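Local structure of imidazoleglycerol-phosphate dehydratase (Staphylococcus aureus subsp. aureus, 2AE8) at residues P53-T58 and S77-A82; K110-F115 and I203-T208; P140-N145 and L174-D179. The protein catalyses the dehydration of imidazoleglycerol phosphate to imidazole-acetol phosphate, the sixth step of histidine biosynthesis, as a manganese-dependent lyase. All blocks are in the same frame, centred on the assembly; numbering follows the deposited sequence.

Overall arrangement
The chain, one of 24 in the assembly, is a duplicated half-domain fold. Contacts 1 and 3 occupy matching places in two sheets of the same strand order, 1-2-4-3, consistent with that duplication. Each is the parallel strand pair at one side of a four-stranded mixed sheet, counted within this chain. Their centres lie about 25 Å apart, on opposite sides of the chain's centre. Contact 2 joins the segments that follow helices 90-111 and 186-205. Its centre is about 23 Å from that of contact 1 and about 19 Å from that of contact 3. Along the chain contact 1 closes first. Contact 2 then opens, and contact 3 forms between its two segments. Contact 2 thus brings together residues 88 apart in the chain, where the two long helices run out.

Contact 1: P53-T58 and S77-A82; sequences PSHINT and SLNIEA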
loop_
_atom_site.group_PDB
_atom_site.type_symbol
_atom_site.label_atom_id
_atom_site.label_comp_id
_atom_site.label_asym_id
_atom_site.label_seq_id
_atom_site.Cartn_x
_atom_site.Cartn_y
_atom_site.Cartn_z
ATOM N N PRO B 53 36.120 -27.051 43.603
ATOM C CA PRO B 53 36.124 -25.623 43.248
ATOM C C PRO B 53 36.621 -25.354 41.827
ATOM O O PRO B 53 37.501 -26.062 41.332
ATOM C CB PRO B 53 37.082 -24.999 44.279
ATOM C CG PRO B 53 37.848 -26.151 44.866
ATOM C CD PRO B 53 36.907 -27.311 44.823
ATOM N N SER B 54 36.042 -24.345 41.178
ATOM C CA SER B 54 36.459 -23.944 39.837
ATOM C C SER B 54 37.384 -22.760 39.925
ATOM O O SER B 54 37.197 -21.892 40.770
ATOM C CB SER B 54 35.249 -23.574 38.972
ATOM O OG SER B 54 34.507 -24.729 38.614
ATOM N N HIS B 55 38.382 -22.728 39.050
ATOM C CA HIS B 55 39.278 -21.584 38.951
ATOM C C HIS B 55 39.284 -21.114 37.507
ATOM O O HIS B 55 39.847 -21.774 36.638
ATOM C CB HIS B 55 40.703 -21.939 39.395
ATOM C CG HIS B 55 41.735 -20.949 38.944
ATOM N ND1 HIS B 55 42.042 -19.812 39.662
ATOM C CD2 HIS B 55 42.522 -20.920 37.842
ATOM C CE1 HIS B 55 42.976 -19.128 39.026
ATOM N NE2 HIS B 55 43.286 -19.779 37.918
ATOM N N ILE B 56 38.660 -19.971 37.257
ATOM C CA ILE B 56 38.488 -19.502 35.883
ATOM C C ILE B 56 39.242 -18.203 35.612
ATOM O O ILE B 56 38.904 -17.144 36.136
ATOM C CB ILE B 56 36.988 -19.412 35.522
ATOM C CG1 ILE B 56 36.367 -20.819 35.569
ATOM C CG2 ILE B 56 36.809 -18.771 34.132
ATOM C CD1 ILE B 56 34.920 -20.869 35.909
ATOM N N ASN B 57 40.284 -18.309 34.802
ATOM C CA ASN B 57 41.131 -17.180 34.464
ATOM C C ASN B 57 41.317 -17.075 32.958
ATOM O O ASN B 57 42.376 -17.455 32.422
ATOM C CB ASN B 57 42.493 -17.303 35.163
ATOM C CG ASN B 57 43.388 -16.097 34.914
ATOM O OD1 ASN B 57 42.906 -14.968 34.778
ATOM N ND2 ASN B 57 44.693 -16.331 34.844
ATOM N N THR B 58 40.284 -16.560 32.275
ATOM C CA THR B 58 40.287 -16.466 30.803
ATOM C C THR B 58 41.005 -15.227 30.290
ATOM O O THR B 58 41.390 -15.165 29.118
ATOM C CB THR B 58 38.853 -16.401 30.223
ATOM O OG1 THR B 58 38.246 -15.150 30.593
ATOM C CG2 THR B 58 37.993 -17.557 30.736
ATOM N N SER B 77 32.910 -28.892 37.060
ATOM C CA SER B 77 33.988 -28.044 37.539
ATOM C C SER B 77 34.902 -27.671 36.392
ATOM O O SER B 77 35.378 -28.536 35.652
ATOM C CB SER B 77 34.785 -28.754 38.643
ATOM O OG SER B 77 33.882 -29.348 39.567
ATOM N N LEU B 78 35.140 -26.380 36.248
ATOM C CA LEU B 78 36.034 -25.881 35.227
ATOM C C LEU B 78 37.256 -25.251 35.848
ATOM O O LEU B 78 37.155 -24.463 36.791
ATOM C CB LEU B 78 35.336 -24.813 34.373
ATOM C CG LEU B 78 34.812 -25.145 32.991
ATOM C CD1 LEU B 78 34.140 -23.897 32.412
ATOM C CD2 LEU B 78 35.938 -25.614 32.078
ATOM N N ASN B 79 38.413 -25.585 35.304
ATOM C CA ASN B 79 39.617 -24.860 35.629
ATOM C C ASN B 79 40.277 -24.383 34.362
ATOM O O ASN B 79 40.672 -25.177 33.514
ATOM C CB ASN B 79 40.556 -25.695 36.501
ATOM C CG ASN B 79 39.986 -25.920 37.881
ATOM O OD1 ASN B 79 40.209 -25.126 38.784
ATOM N ND2 ASN B 79 39.181 -26.964 38.030
ATOM N N ILE B 80 40.371 -23.067 34.236
ATOM C CA ILE B 80 40.888 -22.469 33.027
ATOM C C ILE B 80 42.040 -21.549 33.350
ATOM O O ILE B 80 41.937 -20.673 34.202
ATOM C CB ILE B 80 39.795 -21.687 32.252
ATOM C CG1 ILE B 80 38.605 -22.606 31.929
ATOM C CG2 ILE B 80 40.388 -21.058 30.988
ATOM C CD1 ILE B 80 37.453 -21.934 31.186
ATOM N N GLU B 81 43.137 -21.763 32.647
ATOM C CA GLU B 81 44.243 -20.839 32.684
ATOM C C GLU B 81 44.590 -20.441 31.269
ATOM O O GLU B 81 45.031 -21.267 30.471
ATOM C CB GLU B 81 45.442 -21.456 33.413
ATOM C CG GLU B 81 45.363 -21.291 34.920
ATOM C CD GLU B 81 45.625 -19.863 35.362
ATOM O OE1 GLU B 81 46.315 -19.128 34.624
ATOM O OE2 GLU B 81 45.144 -19.472 36.440
ATOM N N ALA B 82 44.348 -19.172 30.955
ATOM C CA ALA B 82 44.640 -18.638 29.633
ATOM C C ALA B 82 45.765 -17.616 29.724
ATOM O O ALA B 82 45.855 -16.871 30.709
ATOM C CB ALA B 82 43.398 -18.016 29.027
#
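His55 and Asn79, Ile56 and Ile80, and Asn57 and Glu81 pair as parallel strands in a beta-alpha-beta unit. Helix 61-74 makes the crossover between strands 55-57 and 77-82. Strand 55-57 is the outermost strand of its sheet within this chain.

Backbone bonds set the register. His55 O accepts from Ile80 N at 2.8 Å, and Ile80 O accepts from Asn57 N. Asn57 O then takes Ala82 N. At the start of the pairing the bonding is less regular. His55 N gives weak bonds to both Leu78 O and the side-chain atom Asn79 OD1. Ser54 OG accepts from Leu78 N at 3.0 Å, so a side chain extends the ladder before the strand begins. The hydroxyl lies beside its own backbone N (chi1 -72°), turned to the neighbouring strand.

Apolar contacts are on the face of Ile56 and Ile80. Ile56 CD1 comes within 4.3 Å of Leu78 CB, and Ile56 CG2 within 4.4 Å of Ile80 CD1. Ile80 also packs on Leu67 of helix 61-74 and on Ile97 of helix 90-111.

Polar groups hold the other face. Glu81 bends at chi2 (-73°), which brings its carboxylate between His55 and Asn57. Ring and carboxylate of His55 and Glu81 are nearly coplanar, and OE2 meets the ring edge at NE2. The modelled separation is very short, so its exact length is doubtful. Asn57 ND2 bonds Glu81 OE1 at 3.2 Å and reaches that oxygen from above the carboxylate plane, 40° out of it.

Contact 2: K110-F115 and I203-T208; sequences KDKKHF and IALTAT
Lys112 reaches across to Leu205 from the first non-helical position after helix 90-111. Its CB points toward segment 203-208. The chain runs nearly straight through CG and then bends at chi3 and chi4. CD lies 4.0 Å from Leu205 O. CE comes closer, 3.3 Å from Leu205 O. The last bend (chi4 -79°) lets NZ bond that same oxygen at 2.7 Å. The amine meets the carbonyl almost head-on, with a C=O...N angle of 174°. Leu205 O lies near the C-terminal end of helix 186-205. The lysine charge there would probably suit the negative end of the helix dipole. NZ also stands 4.0 Å from Ala207 CB.

Farther along, the backbones form a single bridge between Phe115 and Ala207. Thr208 N donates to His114 O at 2.8 Å, from above the carbonyl plane. Phe115 CA makes a CA-H...O contact with Thr206 O, 3.1 Å away. Phe115 CB rests 3.5 Å from Ala204 O, while its ring turns away to pack on Ile109 and Ile136. Leu205 touches the same two residues, so both segments share one apolar patch.

Backbone bonds of Ala204 with Arg117 and of Thr206 with Val116 hold segment 203-208 to the chain just after Phe115. The arrangement is a meeting of the segments that follow helices 90-111 and 186-205, with a lysine set on a carbonyl near a helix end. It belongs to the beta-alpha-beta sandwich fold of imidazoleglycerol-phosphate dehydratase.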
loop_
_atom_site.group_PDB
_atom_site.type_symbol
_atom_site.label_atom_id
_atom_site.label_comp_id
_atom_site.label_asym_id
_atom_site.label_seq_id
_atom_site.Cartn_x
_atom_site.Cartn_y
_atom_site.Cartn_z
ATOM N N LYS B 110 31.583 -39.494 25.690
ATOM C CA LYS B 110 32.056 -40.789 25.211
ATOM C C LYS B 110 32.170 -41.817 26.344
ATOM O O LYS B 110 31.701 -42.947 26.193
ATOM C CB LYS B 110 33.378 -40.638 24.452
ATOM C CG LYS B 110 33.179 -40.032 23.068
ATOM C CD LYS B 110 34.454 -39.980 22.244
ATOM C CE LYS B 110 34.104 -39.799 20.780
ATOM N NZ LYS B 110 35.210 -39.179 19.973
ATOM N N ASP B 111 32.728 -41.401 27.482
ATOM C CA ASP B 111 32.914 -42.299 28.624
ATOM C C ASP B 111 31.649 -42.634 29.407
ATOM O O ASP B 111 31.561 -43.700 30.008
ATOM C CB ASP B 111 34.011 -41.786 29.558
ATOM C CG ASP B 111 35.386 -41.826 28.917
ATOM O OD1 ASP B 111 35.671 -42.743 28.110
ATOM O OD2 ASP B 111 36.198 -40.933 29.225
ATOM N N LYS B 112 30.674 -41.734 29.418
ATOM C CA LYS B 112 29.365 -42.063 29.963
ATOM C C LYS B 112 28.669 -42.949 28.938
ATOM O O LYS B 112 28.850 -42.777 27.732
ATOM C CB LYS B 112 28.543 -40.802 30.225
ATOM C CG LYS B 112 28.939 -40.016 31.461
ATOM C CD LYS B 112 28.220 -38.669 31.493
ATOM C CE LYS B 112 27.946 -38.194 32.914
ATOM N NZ LYS B 112 26.761 -38.892 33.511
ATOM N N LYS B 113 27.898 -43.920 29.395
ATOM C CA LYS B 113 27.156 -44.757 28.451
ATOM C C LYS B 113 25.653 -44.514 28.554
ATOM O O LYS B 113 24.959 -44.446 27.537
ATOM C CB LYS B 113 27.497 -46.243 28.633
ATOM C CG LYS B 113 28.433 -46.840 27.542
ATOM C CD LYS B 113 29.881 -46.300 27.585
ATOM C CE LYS B 113 30.779 -47.100 28.536
ATOM N NZ LYS B 113 30.576 -46.774 29.991
ATOM N N HIS B 114 25.170 -44.369 29.786
ATOM C CA HIS B 114 23.756 -44.181 30.067
ATOM C C HIS B 114 23.477 -42.826 30.747
ATOM O O HIS B 114 23.802 -42.626 31.924
ATOM C CB HIS B 114 23.246 -45.314 30.963
ATOM C CG HIS B 114 23.195 -46.657 30.295
ATOM N ND1 HIS B 114 23.813 -47.773 30.824
ATOM C CD2 HIS B 114 22.589 -47.069 29.155
ATOM C CE1 HIS B 114 23.595 -48.811 30.037
ATOM N NE2 HIS B 114 22.856 -48.411 29.016
ATOM N N PHE B 115 22.853 -41.912 30.004
ATOM C CA PHE B 115 22.455 -40.605 30.537
ATOM C C PHE B 115 21.068 -40.196 30.013
ATOM O O PHE B 115 20.559 -40.791 29.059
ATOM C CB PHE B 115 23.519 -39.544 30.220
ATOM C CG PHE B 115 24.085 -39.646 28.828
ATOM C CD1 PHE B 115 23.370 -39.161 27.732
ATOM C CD2 PHE B 115 25.321 -40.234 28.610
ATOM C CE1 PHE B 115 23.879 -39.266 26.443
ATOM C CE2 PHE B 115 25.847 -40.332 27.321
ATOM C CZ PHE B 115 25.119 -39.851 26.235
ATOM N N ILE B 203 21.121 -31.424 33.013
ATOM C CA ILE B 203 20.003 -32.382 32.996
ATOM C C ILE B 203 20.290 -33.535 32.039
ATOM O O ILE B 203 20.104 -34.695 32.393
ATOM C CB ILE B 203 18.653 -31.714 32.594
ATOM C CG1 ILE B 203 18.082 -30.900 33.763
ATOM C CG2 ILE B 203 17.628 -32.765 32.102
ATOM C CD1 ILE B 203 17.116 -29.748 33.315
ATOM N N ALA B 204 20.728 -33.197 30.825
ATOM C CA ALA B 204 21.011 -34.185 29.789
ATOM C C ALA B 204 22.150 -35.150 30.175
ATOM O O ALA B 204 22.130 -36.313 29.786
ATOM C CB ALA B 204 21.336 -33.482 28.486
ATOM N N LEU B 205 23.146 -34.648 30.905
ATOM C CA LEU B 205 24.299 -35.455 31.324
ATOM C C LEU B 205 23.994 -36.358 32.524
ATOM O O LEU B 205 24.827 -37.177 32.909
ATOM C CB LEU B 205 25.499 -34.559 31.668
ATOM C CG LEU B 205 26.245 -33.840 30.545
ATOM C CD1 LEU B 205 27.152 -32.809 31.146
ATOM C CD2 LEU B 205 27.042 -34.806 29.680
ATOM N N THR B 206 22.815 -36.207 33.121
ATOM C CA THR B 206 22.445 -36.993 34.301
ATOM C C THR B 206 22.447 -38.497 34.003
ATOM O O THR B 206 21.781 -38.960 33.071
ATOM C CB THR B 206 21.085 -36.535 34.857
ATOM O OG1 THR B 206 21.204 -35.178 35.292
ATOM C CG2 THR B 206 20.640 -37.391 36.041
ATOM N N ALA B 207 23.213 -39.246 34.804
ATOM C CA ALA B 207 23.362 -40.694 34.642
ATOM C C ALA B 207 22.026 -41.424 34.746
ATOM O O ALA B 207 21.168 -41.047 35.539
ATOM C CB ALA B 207 24.360 -41.245 35.676
ATOM N N THR B 208 21.867 -42.471 33.943
ATOM C CA THR B 208 20.622 -43.230 33.921
ATOM C C THR B 208 20.824 -44.679 34.390
ATOM O O THR B 208 20.035 -45.206 35.188
ATOM C CB THR B 208 19.967 -43.167 32.523
ATOM O OG1 THR B 208 18.548 -43.262 32.649
ATOM C CG2 THR B 208 20.464 -44.257 31.613
#

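Contact 3: P140-N145 and L174-D179; sequences PYLSFN and LTTHID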
loop_
_atom_site.group_PDB
_atom_site.type_symbol
_atom_site.label_atom_id
_atom_site.label_comp_id
_atom_site.label_asym_id
_atom_site.label_seq_id
_atom_site.Cartn_x
_atom_site.Cartn_y
_atom_site.Cartn_z
ATOM N N PRO B 140 26.306 -32.811 15.472
ATOM C CA PRO B 140 26.665 -31.451 15.876
ATOM C C PRO B 140 25.809 -30.414 15.129
ATOM O O PRO B 140 25.827 -30.365 13.887
ATOM C CB PRO B 140 28.132 -31.333 15.467
ATOM C CG PRO B 140 28.583 -32.764 15.161
ATOM C CD PRO B 140 27.347 -33.415 14.623
ATOM N N TYR B 141 25.036 -29.634 15.887
ATOM C CA TYR B 141 24.070 -28.689 15.292
ATOM C C TYR B 141 23.631 -27.653 16.320
ATOM O O TYR B 141 23.180 -28.013 17.408
ATOM C CB TYR B 141 22.806 -29.410 14.769
ATOM C CG TYR B 141 21.985 -28.524 13.850
ATOM C CD1 TYR B 141 21.085 -27.576 14.361
ATOM C CD2 TYR B 141 22.144 -28.604 12.466
ATOM C CE1 TYR B 141 20.369 -26.729 13.506
ATOM C CE2 TYR B 141 21.428 -27.780 11.605
ATOM C CZ TYR B 141 20.548 -26.851 12.133
ATOM O OH TYR B 141 19.862 -26.055 11.266
ATOM N N LEU B 142 23.727 -26.378 15.942
ATOM C CA LEU B 142 23.249 -25.260 16.770
ATOM C C LEU B 142 22.253 -24.394 16.010
ATOM O O LEU B 142 22.565 -23.890 14.924
ATOM C CB LEU B 142 24.413 -24.359 17.185
ATOM C CG LEU B 142 24.058 -23.076 17.942
ATOM C CD1 LEU B 142 23.384 -23.327 19.321
ATOM C CD2 LEU B 142 25.263 -22.170 18.082
ATOM N N SER B 143 21.091 -24.185 16.621
ATOM C CA SER B 143 20.132 -23.190 16.157
ATOM C C SER B 143 20.112 -22.052 17.181
ATOM O O SER B 143 19.597 -22.206 18.282
ATOM C CB SER B 143 18.762 -23.846 15.994
ATOM O OG SER B 143 17.812 -22.914 15.549
ATOM N N PHE B 144 20.740 -20.929 16.826
ATOM C CA PHE B 144 20.901 -19.807 17.747
ATOM C C PHE B 144 19.948 -18.696 17.327
ATOM O O PHE B 144 20.110 -18.109 16.259
ATOM C CB PHE B 144 22.352 -19.300 17.688
ATOM C CG PHE B 144 22.675 -18.264 18.733
ATOM C CD1 PHE B 144 23.161 -18.648 19.980
ATOM C CD2 PHE B 144 22.471 -16.899 18.475
ATOM C CE1 PHE B 144 23.456 -17.699 20.948
ATOM C CE2 PHE B 144 22.766 -15.946 19.435
ATOM C CZ PHE B 144 23.267 -16.348 20.674
ATOM N N ASN B 145 18.953 -18.414 18.153
ATOM C CA ASN B 145 17.871 -17.507 17.760
ATOM C C ASN B 145 17.692 -16.492 18.866
ATOM O O ASN B 145 16.814 -16.650 19.720
ATOM C CB ASN B 145 16.582 -18.307 17.605
ATOM C CG ASN B 145 16.740 -19.485 16.671
ATOM O OD1 ASN B 145 16.739 -19.321 15.456
ATOM N ND2 ASN B 145 16.901 -20.685 17.240
ATOM N N LEU B 174 26.753 -31.862 20.225
ATOM C CA LEU B 174 25.380 -31.712 20.727
ATOM C C LEU B 174 24.488 -31.133 19.638
ATOM O O LEU B 174 24.967 -30.424 18.754
ATOM C CB LEU B 174 25.319 -30.748 21.934
ATOM C CG LEU B 174 26.346 -30.940 23.053
ATOM C CD1 LEU B 174 26.310 -29.751 24.020
ATOM C CD2 LEU B 174 26.102 -32.261 23.798
ATOM N N THR B 175 23.200 -31.451 19.694
ATOM C CA THR B 175 22.202 -30.677 18.951
ATOM C C THR B 175 21.610 -29.716 19.984
ATOM O O THR B 175 21.131 -30.156 21.045
ATOM C CB THR B 175 21.098 -31.570 18.350
ATOM O OG1 THR B 175 21.689 -32.519 17.453
ATOM C CG2 THR B 175 20.088 -30.726 17.565
ATOM N N THR B 176 21.666 -28.417 19.706
ATOM C CA THR B 176 21.209 -27.413 20.686
ATOM C C THR B 176 20.384 -26.317 20.009
ATOM O O THR B 176 20.791 -25.803 18.974
ATOM C CB THR B 176 22.414 -26.797 21.444
ATOM O OG1 THR B 176 23.079 -27.832 22.188
ATOM C CG2 THR B 176 21.975 -25.688 22.415
ATOM N N HIS B 177 19.221 -25.996 20.586
ATOM C CA HIS B 177 18.427 -24.842 20.153
ATOM C C HIS B 177 18.401 -23.817 21.278
ATOM O O HIS B 177 17.941 -24.112 22.384
ATOM C CB HIS B 177 16.997 -25.265 19.775
ATOM C CG HIS B 177 16.906 -25.962 18.440
ATOM N ND1 HIS B 177 16.114 -25.500 17.413
ATOM C CD2 HIS B 177 17.525 -27.070 17.963
ATOM C CE1 HIS B 177 16.250 -26.285 16.358
ATOM N NE2 HIS B 177 17.093 -27.254 16.671
ATOM N N ILE B 178 18.891 -22.615 20.979
ATOM C CA ILE B 178 18.852 -21.497 21.915
ATOM C C ILE B 178 17.854 -20.456 21.396
ATOM O O ILE B 178 17.960 -20.001 20.249
ATOM C CB ILE B 178 20.257 -20.863 22.078
ATOM C CG1 ILE B 178 21.214 -21.865 22.769
ATOM C CG2 ILE B 178 20.160 -19.527 22.823
ATOM C CD1 ILE B 178 22.645 -21.397 22.887
ATOM N N ASP B 179 16.898 -20.087 22.245
ATOM C CA ASP B 179 15.837 -19.150 21.864
ATOM C C ASP B 179 15.673 -18.082 22.943
ATOM O O ASP B 179 15.417 -18.403 24.107
ATOM C CB ASP B 179 14.493 -19.883 21.702
ATOM C CG ASP B 179 14.356 -20.596 20.357
ATOM O OD1 ASP B 179 14.198 -19.886 19.338
ATOM O OD2 ASP B 179 14.361 -21.861 20.304
HETATM O O HOH W 1 13.525 -17.330 19.068
#
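The His177 ring carries Ser143 CB over one face, 3.5 Å from the ring centroid and 15° off its normal. This is a CH-pi contact. Ser143 OG accepts a bond from Asn145 ND2 at 2.9 Å. The nitrogens of the His177 ring are engaged by a second subunit. NE2 bonds Asp126 O of that subunit, and ND1 bonds its Arg182.

The amide of Asn145 and the carboxylate of Asp179 run alongside each other in the same direction, nearly coplanar at 10°. Asn145 CB is 3.3 Å from Asp179 OD1. A water donates to Asp179 OD1 at 2.7 Å and more weakly to Asn145 O. Asp179 has two arginine partners, Arg131 of its own chain and Arg182 of the second subunit. Two charged partners would probably keep it ionised.

Ile178 O is gripped twice by Asn145. The backbone N and the side-chain ND2 approach it from opposite faces of its carbonyl plane, ND2 at 3.3 Å. With the Ser143 bond, this fixes the rotation of the amide.

On the other face the contacts are apolar. Ile178 CD1 lies 4.1 Å from Leu142 CD1 and 4.0 Å from Phe144 CD1. Phe165 of helix 159-171 and Ile193 of helix 186-205 pack against Ile178.

Regular backbone bonds run the length of the pairing, from Tyr141 N on Leu174 O at one end to Asn145 N on Ile178 O at the other. The strand axes are 3° from parallel. Within this chain strand 141-145 is the outermost strand of a mixed sheet. The link to strand 175-182 passes through a short hairpin and helix 159-171, as in a beta-alpha-beta crossover. One sheet face packs on helices, and the other contributes to a subunit interface of the dehydratase assembly.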